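Side-chain contacts in Rnh (Ribonuclease H) (Chlorobaculum tepidum, PDB 3H08), which probably cleaves the RNA strand of RNA-DNA hybrids endonucleolytically, with magnesium as its cofactor: residues A24-G29 with K33-Y38; K54-L59 with V65-D70; K97-E100 with L104-E107. The protein carries 3 engineered substitutions. All coordinates share one frame; numbering follows the deposited sequence.

Contact 1: residues A24-G29 with K33-Y38; sequences ALLMYG and KEISGY
Antiparallel pairing joins A24, L25 and L26 to I35, E34 and K33 in the beta hairpin at one edge of the RNase H sheet, strand 31-39 being one of its two outermost strands. A24–I35 and L26–K33 are hydrogen-bonded pairs, each closed by two backbone N–H to O=C bonds; the L26 N to K33 O bond is 2.8 Å long and nearly straight at 174°. Between them lies the non-hydrogen-bonded pair L25–E34.

The two faces differ in chemistry. On one, A24 CB packs 3.8 Å from I35 CG1, a branch set between the backbone N and the carbonyl carbon (chi1 58°). The small methyl suits a position where a branched neighbour leans across. L26 CB meets K33 CB at 4.1 Å, so the lysine lends its aliphatic root to the apolar layer while its amino end leads away.

On the other face, L25 and E34 run side by side, with L25 CD1 3.7 Å from E34 CG. The glutamate chain, extended beyond CG, carries its carboxylate to salt bridges with R133 of helix 129-144 and R32.

The backbone ladder thus fixes the register, while the side chains divide the work: A24, L26 and I35 make an apolar layer that faces helix 44-57, whereas E34 CG packs against L25 and the carboxylate beyond it is shared by two arginines.

Contact 2: residues K54-L59 with V65-D70; sequences KGLEAL and VQLYSD
V65 is the pivot of this buried, wholly apolar contact: both of its methyls meet leucines from the end of helix 44-57 and the turn after it. V65 CG2 comes 3.7 Å from L59 CD1, the shortest approach between the two segments. L56 presents CD2 to the same valine, 4.1 Å from V65 CG1 and just as near its other methyl, so that the leucine methyl sits against the fork of the branch. Both leucines cross obliquely over the valine. With CG1 anti to the backbone N (chi1 177°), V65 spreads its two methyls towards them, as a beta-branched residue in a strand can. Two residues on, and on the same face of the strand, L67 adds a looser touch, its CD1 lying 4.3 Å from L56 CG.

The next shell closes the cluster. V117 of strand 116-121 touches L56, V65 and L67, while I5 and I7 of strand 4-13 lie against L59 and V65 respectively. G55 lies where the helix faces the strand, and without a side chain it adds no bulk there. V65 itself is held in the sheet by backbone bonds to R116 and T118. This is the packing of helix 44-57 on the central strands of the RNase H fold.

Just past the far end of strand 64-69, D70 is a predicted magnesium ligand, whose OD1 is paired with K121 NZ and accepts a hydrogen bond from G124 N; the side chain of L67 is about 8 Å from the bound magnesium ion. No polar group takes part in the contact between the two segments, and their fit depends on the shapes of branched aliphatic groups.

Contact 3: residues K97-E100 with L104-E107; sequences KPVE and LWQE
The indole of W105 meets the 97-100 loop through its five-membered ring, and both E100 and V99 take part. The polar approach comes from the backbone: E100 O lies in the ring plane at the edge, 3.3 Å from W105 CD1. The pyrrole NE1 beside it is hydrogen-bonded to Y73 OH, which satisfies this buried N–H. E100 gives only its carbonyl to the tryptophan; its side chain turns away, as befits a charged residue that is exposed.

The apolar approach is made by V99, whose CG1 is 4.0 Å from W105 CD1, the two side chains crossing at about a right angle. CG1 stands anti to the backbone N (chi1 170°), which brings this methyl to the ring at a slant. V99 also rests on W86, and its backbone is hydrogen-bonded to that of W91. Helix 82-88 and the loop after it probably correspond to the basic protrusion of bacterial RNases HI, which in relatives contributes to hybrid binding; W105, on helix 102-114, joins this region to the body of the fold.

Aromatic contacts fix the indole further, for W86 and Y73 each pack edge-to-face with it. L49 of helix 44-57 and L83 of helix 82-88 also touch it. Tryptophan suits the site because it is broad and flat and carries one polar N–H. Replacing it with an alanine would probably deprive Y73 OH of its N–H donor and open a gap beside V99, W86 and Y73, where the indole had been. The W105 side chain is about 8 Å from that of E48, a predicted magnesium ligand.

From the N terminus, contact 1 comes first, closing the short turn between strands 18-28 and 31-39. The chain then enters helix 44-57, and contact 2 closes the loop that returns from its end to strand 64-69. Contact 3 follows after helix 82-88, folding the 97-100 loop back onto the first turns of helix 102-114. The three stand in series; none nests within or crosses another. Contacts 1 and 2 touch directly, L26 CD2 lying 3.7 Å from L59 CD2, so the hairpin and the turn after helix 44-57 share one apolar layer. Contact 3 is about 24 Å from contact 1 between centres and meets contact 2 where E57 and E107 bring like charges close.

Contact 1: residues A24-G29 with K33-Y38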
ATOM      1  N   ALA A  24       6.455   4.393   1.343  1.00 22.61           N
ATOM      2  CA  ALA A  24       6.354   3.398   2.400  1.00 22.43           C
ATOM      3  C   ALA A  24       7.565   3.526   3.320  1.00 21.87           C
ATOM      4  O   ALA A  24       8.685   3.754   2.867  1.00 22.37           O
ATOM      5  CB  ALA A  24       6.249   1.981   1.831  1.00 24.06           C
ATOM      6  N   LEU A  25       7.319   3.315   4.597  1.00 24.17           N
ATOM      7  CA  LEU A  25       8.319   3.300   5.633  1.00 23.86           C
ATOM      8  C   LEU A  25       8.220   1.931   6.292  1.00 23.40           C
ATOM      9  O   LEU A  25       7.137   1.521   6.761  1.00 24.29           O
ATOM     10  CB  LEU A  25       8.019   4.407   6.655  1.00 23.80           C
ATOM     11  CG  LEU A  25       8.903   4.534   7.856  1.00 27.66           C
ATOM     12  CD1 LEU A  25      10.303   4.533   7.454  1.00 31.83           C
ATOM     13  CD2 LEU A  25       8.526   5.827   8.574  1.00 29.31           C
ATOM     14  N   LEU A  26       9.328   1.201   6.235  1.00 22.78           N
ATOM     15  CA  LEU A  26       9.451  -0.130   6.811  1.00 23.05           C
ATOM     16  C   LEU A  26      10.248  -0.026   8.085  1.00 22.50           C
ATOM     17  O   LEU A  26      11.310   0.600   8.100  1.00 23.42           O
ATOM     18  CB  LEU A  26      10.169  -1.089   5.837  1.00 23.40           C
ATOM     19  CG  LEU A  26       9.359  -1.526   4.619  1.00 23.97           C
ATOM     20  CD1 LEU A  26       9.421  -0.516   3.538  1.00 27.66           C
ATOM     21  CD2 LEU A  26       9.835  -2.861   4.125  1.00 26.49           C
ATOM     22  N   MET A  27       9.758  -0.627   9.151  1.00 22.16           N
ATOM     23  CA  MET A  27      10.355  -0.514  10.467  1.00 23.87           C
ATOM     24  C   MET A  27      10.569  -1.882  11.114  1.00 23.30           C
ATOM     25  O   MET A  27       9.685  -2.717  11.147  1.00 22.39           O
ATOM     26  CB  MET A  27       9.422   0.326  11.342  1.00 25.32           C
ATOM     27  CG  MET A  27       9.815   0.399  12.740  1.00 27.37           C
ATOM     28  SD  MET A  27       8.547   1.316  13.609  1.00 31.60           S
ATOM     29  CE  MET A  27       8.646   2.884  12.796  1.00 32.37           C
ATOM     30  N   TYR A  28      11.767  -2.088  11.647  1.00 23.83           N
ATOM     31  CA  TYR A  28      12.083  -3.265  12.447  1.00 24.18           C
ATOM     32  C   TYR A  28      12.978  -2.808  13.608  1.00 23.06           C
ATOM     33  O   TYR A  28      14.163  -2.551  13.424  1.00 22.66           O
ATOM     34  CB  TYR A  28      12.762  -4.291  11.565  1.00 26.56           C
ATOM     35  CG  TYR A  28      13.163  -5.552  12.277  1.00 26.71           C
ATOM     36  CD1 TYR A  28      12.215  -6.387  12.862  1.00 29.32           C
ATOM     37  CD2 TYR A  28      14.508  -5.927  12.359  1.00 28.75           C
ATOM     38  CE1 TYR A  28      12.607  -7.535  13.534  1.00 29.53           C
ATOM     39  CE2 TYR A  28      14.894  -7.060  13.001  1.00 28.80           C
ATOM     40  CZ  TYR A  28      13.955  -7.864  13.585  1.00 29.35           C
ATOM     41  OH  TYR A  28      14.383  -8.992  14.232  1.00 30.31           O
ATOM     42  N   GLY A  29      12.389  -2.681  14.792  1.00 23.03           N
ATOM     43  CA  GLY A  29      13.039  -2.039  15.921  1.00 23.82           C
ATOM     44  C   GLY A  29      13.519  -0.649  15.574  1.00 24.71           C
ATOM     45  O   GLY A  29      12.755   0.190  15.060  1.00 25.84           O
ATOM     46  N   LYS A  33      13.586   1.755   6.776  1.00 25.96           N
ATOM     47  CA  LYS A  33      13.846   1.814   5.328  1.00 25.88           C
ATOM     48  C   LYS A  33      12.699   2.630   4.726  1.00 24.62           C
ATOM     49  O   LYS A  33      11.542   2.406   5.071  1.00 24.14           O
ATOM     50  CB  LYS A  33      13.859   0.403   4.703  1.00 26.28           C
ATOM     51  CG  LYS A  33      14.070   0.378   3.150  1.00 30.39           C
ATOM     52  CD  LYS A  33      14.163  -1.049   2.542  1.00 31.44           C
ATOM     53  CE  LYS A  33      15.180  -1.942   3.256  1.00 36.28           C
ATOM     54  NZ  LYS A  33      15.329  -3.320   2.624  1.00 38.53           N
ATOM     55  N   GLU A  34      13.045   3.591   3.877  1.00 24.12           N
ATOM     56  CA  GLU A  34      12.102   4.413   3.153  1.00 24.21           C
ATOM     57  C   GLU A  34      12.182   4.100   1.667  1.00 23.48           C
ATOM     58  O   GLU A  34      13.269   3.990   1.092  1.00 24.04           O
ATOM     59  CB  GLU A  34      12.371   5.899   3.383  1.00 24.07           C
ATOM     60  CG  GLU A  34      12.208   6.297   4.832  1.00 25.25           C
ATOM     61  CD  GLU A  34      12.485   7.756   5.144  1.00 27.06           C
ATOM     62  OE1 GLU A  34      13.067   8.501   4.294  1.00 30.84           O
ATOM     63  OE2 GLU A  34      12.122   8.163   6.278  1.00 29.56           O
ATOM     64  N   ILE A  35      11.023   4.030   1.039  1.00 23.19           N
ATOM     65  CA  ILE A  35      10.930   3.921  -0.420  1.00 23.39           C
ATOM     66  C   ILE A  35       9.828   4.828  -0.909  1.00 22.40           C
ATOM     67  O   ILE A  35       8.880   5.114  -0.158  1.00 23.53           O
ATOM     68  CB  ILE A  35      10.676   2.474  -0.853  1.00 24.07           C
ATOM     69  CG1 ILE A  35       9.414   1.931  -0.233  1.00 24.42           C
ATOM     70  CG2 ILE A  35      11.864   1.612  -0.436  1.00 26.86           C
ATOM     71  CD1 ILE A  35       8.961   0.587  -0.770  1.00 25.31           C
ATOM     72  N   SER A  36       9.895   5.196  -2.179  1.00 22.49           N
ATOM     73  CA  SER A  36       8.839   5.993  -2.785  1.00 21.86           C
ATOM     74  C   SER A  36       8.947   5.971  -4.292  1.00 23.15           C
ATOM     75  O   SER A  36       9.986   5.595  -4.854  1.00 23.97           O
ATOM     76  CB  SER A  36       8.983   7.413  -2.309  1.00 22.88           C
ATOM     77  OG  SER A  36      10.227   7.982  -2.705  1.00 24.70           O
ATOM     78  N   GLY A  37       7.890   6.418  -4.946  1.00 22.58           N
ATOM     79  CA  GLY A  37       7.921   6.529  -6.382  1.00 23.15           C
ATOM     80  C   GLY A  37       6.781   7.370  -6.928  1.00 22.63           C
ATOM     81  O   GLY A  37       5.898   7.807  -6.196  1.00 22.69           O
ATOM     82  N   TYR A  38       6.814   7.527  -8.249  1.00 23.65           N
ATOM     83  CA  TYR A  38       5.982   8.444  -8.995  1.00 22.89           C
ATOM     84  C   TYR A  38       5.215   7.710 -10.117  1.00 23.78           C
ATOM     85  O   TYR A  38       5.704   6.711 -10.689  1.00 24.47           O
ATOM     86  CB  TYR A  38       6.908   9.497  -9.650  1.00 23.34           C
ATOM     87  CG  TYR A  38       6.240  10.393 -10.657  1.00 24.26           C
ATOM     88  CD1 TYR A  38       5.383  11.403 -10.256  1.00 24.41           C
ATOM     89  CD2 TYR A  38       6.510  10.275 -12.018  1.00 24.66           C
ATOM     90  CE1 TYR A  38       4.756  12.209 -11.182  1.00 23.94           C
ATOM     91  CE2 TYR A  38       5.892  11.088 -12.954  1.00 22.30           C
ATOM     92  CZ  TYR A  38       5.031  12.072 -12.541  1.00 23.19           C
ATOM     93  OH  TYR A  38       4.449  12.924 -13.493  1.00 24.73           O
TER

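Contact 2: residues K54-L59 with V65-D70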
ATOM      1  N   LYS A  54       4.627  -2.037  -3.088  1.00 21.42           N
ATOM      2  CA  LYS A  54       6.033  -1.699  -3.088  1.00 22.15           C
ATOM      3  C   LYS A  54       6.632  -1.937  -1.690  1.00 22.07           C
ATOM      4  O   LYS A  54       7.752  -2.442  -1.579  1.00 23.27           O
ATOM      5  CB  LYS A  54       6.214  -0.262  -3.559  1.00 22.85           C
ATOM      6  CG  LYS A  54       5.832  -0.035  -5.007  1.00 25.61           C
ATOM      7  CD  LYS A  54       6.794  -0.682  -5.926  1.00 27.04           C
ATOM      8  CE  LYS A  54       6.528  -0.265  -7.322  1.00 30.45           C
ATOM      9  NZ  LYS A  54       7.438  -0.994  -8.236  1.00 35.49           N
ATOM     10  N   GLY A  55       5.901  -1.578  -0.630  1.00 21.67           N
ATOM     11  CA  GLY A  55       6.347  -1.842   0.711  1.00 22.21           C
ATOM     12  C   GLY A  55       6.603  -3.324   0.919  1.00 22.21           C
ATOM     13  O   GLY A  55       7.617  -3.719   1.460  1.00 23.04           O
ATOM     14  N   LEU A  56       5.642  -4.158   0.537  1.00 21.26           N
ATOM     15  CA  LEU A  56       5.805  -5.599   0.694  1.00 21.33           C
ATOM     16  C   LEU A  56       6.929  -6.148  -0.196  1.00 21.82           C
ATOM     17  O   LEU A  56       7.647  -7.049   0.221  1.00 22.30           O
ATOM     18  CB  LEU A  56       4.480  -6.318   0.460  1.00 21.45           C
ATOM     19  CG  LEU A  56       3.405  -6.031   1.521  1.00 21.51           C
ATOM     20  CD1 LEU A  56       2.054  -6.525   1.026  1.00 24.70           C
ATOM     21  CD2 LEU A  56       3.727  -6.640   2.853  1.00 22.69           C
ATOM     22  N   GLU A  57       7.063  -5.620  -1.407  1.00 21.54           N
ATOM     23  CA  GLU A  57       8.134  -6.047  -2.316  1.00 22.43           C
ATOM     24  C   GLU A  57       9.528  -5.724  -1.767  1.00 21.86           C
ATOM     25  O   GLU A  57      10.505  -6.362  -2.156  1.00 23.38           O
ATOM     26  CB  GLU A  57       7.961  -5.425  -3.682  1.00 22.91           C
ATOM     27  CG  GLU A  57       6.875  -6.067  -4.481  1.00 24.48           C
ATOM     28  CD  GLU A  57       6.695  -5.504  -5.891  1.00 26.81           C
ATOM     29  OE1 GLU A  57       7.219  -4.422  -6.212  1.00 32.80           O
ATOM     30  OE2 GLU A  57       6.007  -6.190  -6.697  1.00 34.36           O
ATOM     31  N   ALA A  58       9.604  -4.742  -0.869  1.00 22.87           N
ATOM     32  CA  ALA A  58      10.890  -4.305  -0.279  1.00 22.70           C
ATOM     33  C   ALA A  58      11.398  -5.246   0.800  1.00 23.16           C
ATOM     34  O   ALA A  58      12.555  -5.180   1.198  1.00 24.51           O
ATOM     35  CB  ALA A  58      10.767  -2.921   0.277  1.00 22.82           C
ATOM     36  N   LEU A  59      10.563  -6.157   1.245  1.00 23.25           N
ATOM     37  CA  LEU A  59      10.997  -7.153   2.203  1.00 23.21           C
ATOM     38  C   LEU A  59      11.895  -8.194   1.512  1.00 23.76           C
ATOM     39  O   LEU A  59      11.544  -8.730   0.465  1.00 24.00           O
ATOM     40  CB  LEU A  59       9.789  -7.822   2.810  1.00 22.74           C
ATOM     41  CG  LEU A  59       8.840  -6.924   3.575  1.00 23.19           C
ATOM     42  CD1 LEU A  59       7.535  -7.631   3.799  1.00 24.20           C
ATOM     43  CD2 LEU A  59       9.411  -6.507   4.858  1.00 26.55           C
ATOM     44  N   VAL A  65       3.886  -9.200   8.964  1.00 22.74           N
ATOM     45  CA  VAL A  65       3.809  -7.782   8.688  1.00 22.77           C
ATOM     46  C   VAL A  65       2.592  -7.176   9.344  1.00 21.49           C
ATOM     47  O   VAL A  65       1.479  -7.694   9.244  1.00 22.08           O
ATOM     48  CB  VAL A  65       3.781  -7.493   7.156  1.00 22.45           C
ATOM     49  CG1 VAL A  65       3.628  -6.005   6.889  1.00 22.48           C
ATOM     50  CG2 VAL A  65       4.998  -8.076   6.475  1.00 23.44           C
ATOM     51  N   GLN A  66       2.806  -6.047   9.998  1.00 22.79           N
ATOM     52  CA  GLN A  66       1.695  -5.193  10.435  1.00 22.06           C
ATOM     53  C   GLN A  66       1.741  -3.960   9.524  1.00 22.99           C
ATOM     54  O   GLN A  66       2.708  -3.231   9.531  1.00 23.90           O
ATOM     55  CB  GLN A  66       1.905  -4.761  11.891  1.00 23.30           C
ATOM     56  CG  GLN A  66       1.977  -5.924  12.867  1.00 22.47           C
ATOM     57  CD  GLN A  66       0.618  -6.478  13.197  1.00 25.88           C
ATOM     58  OE1 GLN A  66      -0.330  -5.753  13.250  1.00 32.93           O
ATOM     59  NE2 GLN A  66       0.546  -7.758  13.479  1.00 29.98           N
ATOM     60  N   LEU A  67       0.715  -3.784   8.715  1.00 22.46           N
ATOM     61  CA  LEU A  67       0.671  -2.742   7.690  1.00 22.36           C
ATOM     62  C   LEU A  67      -0.384  -1.727   8.010  1.00 22.92           C
ATOM     63  O   LEU A  67      -1.562  -2.077   8.147  1.00 23.02           O
ATOM     64  CB  LEU A  67       0.442  -3.368   6.313  1.00 23.17           C
ATOM     65  CG  LEU A  67       0.746  -2.435   5.132  1.00 23.47           C
ATOM     66  CD1 LEU A  67       1.167  -3.219   3.943  1.00 23.79           C
ATOM     67  CD2 LEU A  67      -0.455  -1.613   4.810  1.00 23.12           C
ATOM     68  N   TYR A  68       0.057  -0.484   8.173  1.00 23.88           N
ATOM     69  CA  TYR A  68      -0.797   0.673   8.516  1.00 22.84           C
ATOM     70  C   TYR A  68      -1.007   1.550   7.291  1.00 22.76           C
ATOM     71  O   TYR A  68      -0.035   2.081   6.718  1.00 23.01           O
ATOM     72  CB  TYR A  68      -0.141   1.499   9.632  1.00 23.97           C
ATOM     73  CG  TYR A  68      -0.187   0.797  10.950  1.00 23.55           C
ATOM     74  CD1 TYR A  68      -1.210   1.031  11.844  1.00 23.13           C
ATOM     75  CD2 TYR A  68       0.765  -0.156  11.276  1.00 24.60           C
ATOM     76  CE1 TYR A  68      -1.248   0.366  13.062  1.00 24.63           C
ATOM     77  CE2 TYR A  68       0.739  -0.834  12.494  1.00 23.65           C
ATOM     78  CZ  TYR A  68      -0.299  -0.591  13.369  1.00 23.77           C
ATOM     79  OH  TYR A  68      -0.350  -1.216  14.596  1.00 24.87           O
ATOM     80  N   SER A  69      -2.265   1.709   6.882  1.00 23.03           N
ATOM     81  CA  SER A  69      -2.637   2.541   5.727  1.00 23.53           C
ATOM     82  C   SER A  69      -3.837   3.443   6.016  1.00 23.93           C
ATOM     83  O   SER A  69      -4.726   3.041   6.723  1.00 24.14           O
ATOM     84  CB  SER A  69      -2.993   1.598   4.553  1.00 24.15           C
ATOM     85  OG  SER A  69      -3.388   2.296   3.382  1.00 25.19           O
ATOM     86  N   ASP A  70      -3.910   4.644   5.417  1.00 24.87           N
ATOM     87  CA  ASP A  70      -5.150   5.465   5.500  1.00 25.15           C
ATOM     88  C   ASP A  70      -6.174   5.036   4.460  1.00 24.21           C
ATOM     89  O   ASP A  70      -7.275   5.583   4.421  1.00 25.49           O
ATOM     90  CB  ASP A  70      -4.851   6.948   5.323  1.00 25.81           C
ATOM     91  CG  ASP A  70      -6.066   7.818   5.487  1.00 28.59           C
ATOM     92  OD1 ASP A  70      -6.740   7.720   6.544  1.00 36.27           O
ATOM     93  OD2 ASP A  70      -6.344   8.611   4.569  1.00 33.31           O
TER

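Contact 3: residues K97-E100 with L104-E107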
ATOM      1  N   LYS A  97     -18.926  -4.170 -13.476  1.00 35.12           N
ATOM      2  CA  LYS A  97     -18.909  -5.596 -13.131  1.00 34.32           C
ATOM      3  C   LYS A  97     -17.495  -5.998 -12.759  1.00 33.80           C
ATOM      4  O   LYS A  97     -17.285  -6.526 -11.673  1.00 32.91           O
ATOM      5  CB  LYS A  97     -19.424  -6.456 -14.297  1.00 35.20           C
ATOM      6  CG  LYS A  97     -20.002  -7.810 -13.891  1.00 35.25           C
ATOM      7  CD  LYS A  97     -21.410  -7.668 -13.335  1.00 36.62           C
ATOM      8  CE  LYS A  97     -22.141  -9.005 -13.310  1.00 37.00           C
ATOM      9  NZ  LYS A  97     -21.533  -9.931 -12.310  1.00 38.67           N
ATOM     10  N   PRO A  98     -16.516  -5.704 -13.647  1.00 33.31           N
ATOM     11  CA  PRO A  98     -15.145  -6.040 -13.319  1.00 33.03           C
ATOM     12  C   PRO A  98     -14.635  -5.151 -12.217  1.00 31.87           C
ATOM     13  O   PRO A  98     -14.847  -3.935 -12.227  1.00 31.65           O
ATOM     14  CB  PRO A  98     -14.372  -5.766 -14.622  1.00 32.94           C
ATOM     15  CG  PRO A  98     -15.387  -5.490 -15.655  1.00 33.66           C
ATOM     16  CD  PRO A  98     -16.599  -5.014 -14.946  1.00 33.90           C
ATOM     17  N   VAL A  99     -13.932  -5.752 -11.289  1.00 30.91           N
ATOM     18  CA  VAL A  99     -13.270  -5.006 -10.242  1.00 29.67           C
ATOM     19  C   VAL A  99     -12.207  -4.135 -10.910  1.00 28.91           C
ATOM     20  O   VAL A  99     -11.659  -4.503 -11.946  1.00 27.21           O
ATOM     21  CB  VAL A  99     -12.677  -5.990  -9.201  1.00 30.39           C
ATOM     22  CG1 VAL A  99     -11.764  -5.290  -8.221  1.00 30.83           C
ATOM     23  CG2 VAL A  99     -13.808  -6.693  -8.464  1.00 31.05           C
ATOM     24  N   GLU A 100     -11.969  -2.942 -10.367  1.00 27.79           N
ATOM     25  CA  GLU A 100     -10.949  -2.069 -10.908  1.00 27.49           C
ATOM     26  C   GLU A 100      -9.597  -2.515 -10.370  1.00 26.71           C
ATOM     27  O   GLU A 100      -9.514  -3.119  -9.271  1.00 25.84           O
ATOM     28  CB  GLU A 100     -11.216  -0.601 -10.525  1.00 28.84           C
ATOM     29  CG  GLU A 100     -12.549  -0.047 -11.058  1.00 31.86           C
ATOM     30  CD  GLU A 100     -12.374   1.019 -12.147  1.00 38.92           C
ATOM     31  OE1 GLU A 100     -11.325   1.717 -12.169  1.00 44.70           O
ATOM     32  OE2 GLU A 100     -13.302   1.186 -12.968  1.00 43.55           O
ATOM     33  N   LEU A 104      -3.176  -4.770  -9.875  1.00 23.41           N
ATOM     34  CA  LEU A 104      -2.607  -4.503  -8.555  1.00 22.40           C
ATOM     35  C   LEU A 104      -3.130  -5.468  -7.506  1.00 23.60           C
ATOM     36  O   LEU A 104      -2.355  -5.977  -6.699  1.00 24.88           O
ATOM     37  CB  LEU A 104      -2.848  -3.046  -8.154  1.00 22.54           C
ATOM     38  CG  LEU A 104      -2.278  -1.989  -9.099  1.00 21.83           C
ATOM     39  CD1 LEU A 104      -2.494  -0.604  -8.530  1.00 23.25           C
ATOM     40  CD2 LEU A 104      -0.804  -2.180  -9.325  1.00 23.77           C
ATOM     41  N   TRP A 105      -4.426  -5.780  -7.546  1.00 22.80           N
ATOM     42  CA  TRP A 105      -4.936  -6.809  -6.627  1.00 22.63           C
ATOM     43  C   TRP A 105      -4.238  -8.164  -6.807  1.00 23.00           C
ATOM     44  O   TRP A 105      -4.017  -8.862  -5.821  1.00 23.81           O
ATOM     45  CB  TRP A 105      -6.452  -6.967  -6.713  1.00 22.94           C
ATOM     46  CG  TRP A 105      -7.188  -5.792  -6.246  1.00 22.74           C
ATOM     47  CD1 TRP A 105      -7.925  -4.938  -7.006  1.00 24.03           C
ATOM     48  CD2 TRP A 105      -7.211  -5.254  -4.908  1.00 21.58           C
ATOM     49  NE1 TRP A 105      -8.466  -3.941  -6.235  1.00 23.78           N
ATOM     50  CE2 TRP A 105      -8.037  -4.101  -4.941  1.00 21.78           C
ATOM     51  CE3 TRP A 105      -6.651  -5.645  -3.696  1.00 22.52           C
ATOM     52  CZ2 TRP A 105      -8.311  -3.349  -3.800  1.00 22.82           C
ATOM     53  CZ3 TRP A 105      -6.948  -4.901  -2.562  1.00 23.18           C
ATOM     54  CH2 TRP A 105      -7.739  -3.758  -2.635  1.00 22.98           C
ATOM     55  N   GLN A 106      -3.862  -8.535  -8.027  1.00 23.50           N
ATOM     56  CA  GLN A 106      -3.163  -9.802  -8.247  0.50 23.97           C
ATOM     57  C   GLN A 106      -1.806  -9.788  -7.579  1.00 24.11           C
ATOM     58  O   GLN A 106      -1.329 -10.814  -7.095  1.00 24.47           O
ATOM     59  CB  GLN A 106      -3.001 -10.061  -9.740  0.50 24.02           C
ATOM     60  CG  GLN A 106      -4.283 -10.560 -10.348  0.50 24.06           C
ATOM     61  CD  GLN A 106      -4.299 -10.546 -11.861  0.50 24.51           C
ATOM     62  OE1 GLN A 106      -5.122 -11.212 -12.463  0.50 28.76           O
ATOM     63  NE2 GLN A 106      -3.405  -9.771 -12.478  0.50 24.22           N
ATOM     64  N   GLU A 107      -1.164  -8.635  -7.600  1.00 23.36           N
ATOM     65  CA  GLU A 107       0.128  -8.489  -6.943  1.00 24.98           C
ATOM     66  C   GLU A 107      -0.030  -8.625  -5.434  1.00 24.56           C
ATOM     67  O   GLU A 107       0.766  -9.293  -4.786  1.00 25.92           O
ATOM     68  CB  GLU A 107       0.766  -7.150  -7.293  1.00 26.46           C
ATOM     69  CG  GLU A 107       1.439  -7.138  -8.599  1.00 30.91           C
ATOM     70  CD  GLU A 107       2.569  -8.158  -8.615  1.00 37.50           C
ATOM     71  OE1 GLU A 107       3.564  -7.979  -7.857  1.00 45.20           O
ATOM     72  OE2 GLU A 107       2.433  -9.161  -9.322  1.00 44.42           O
TER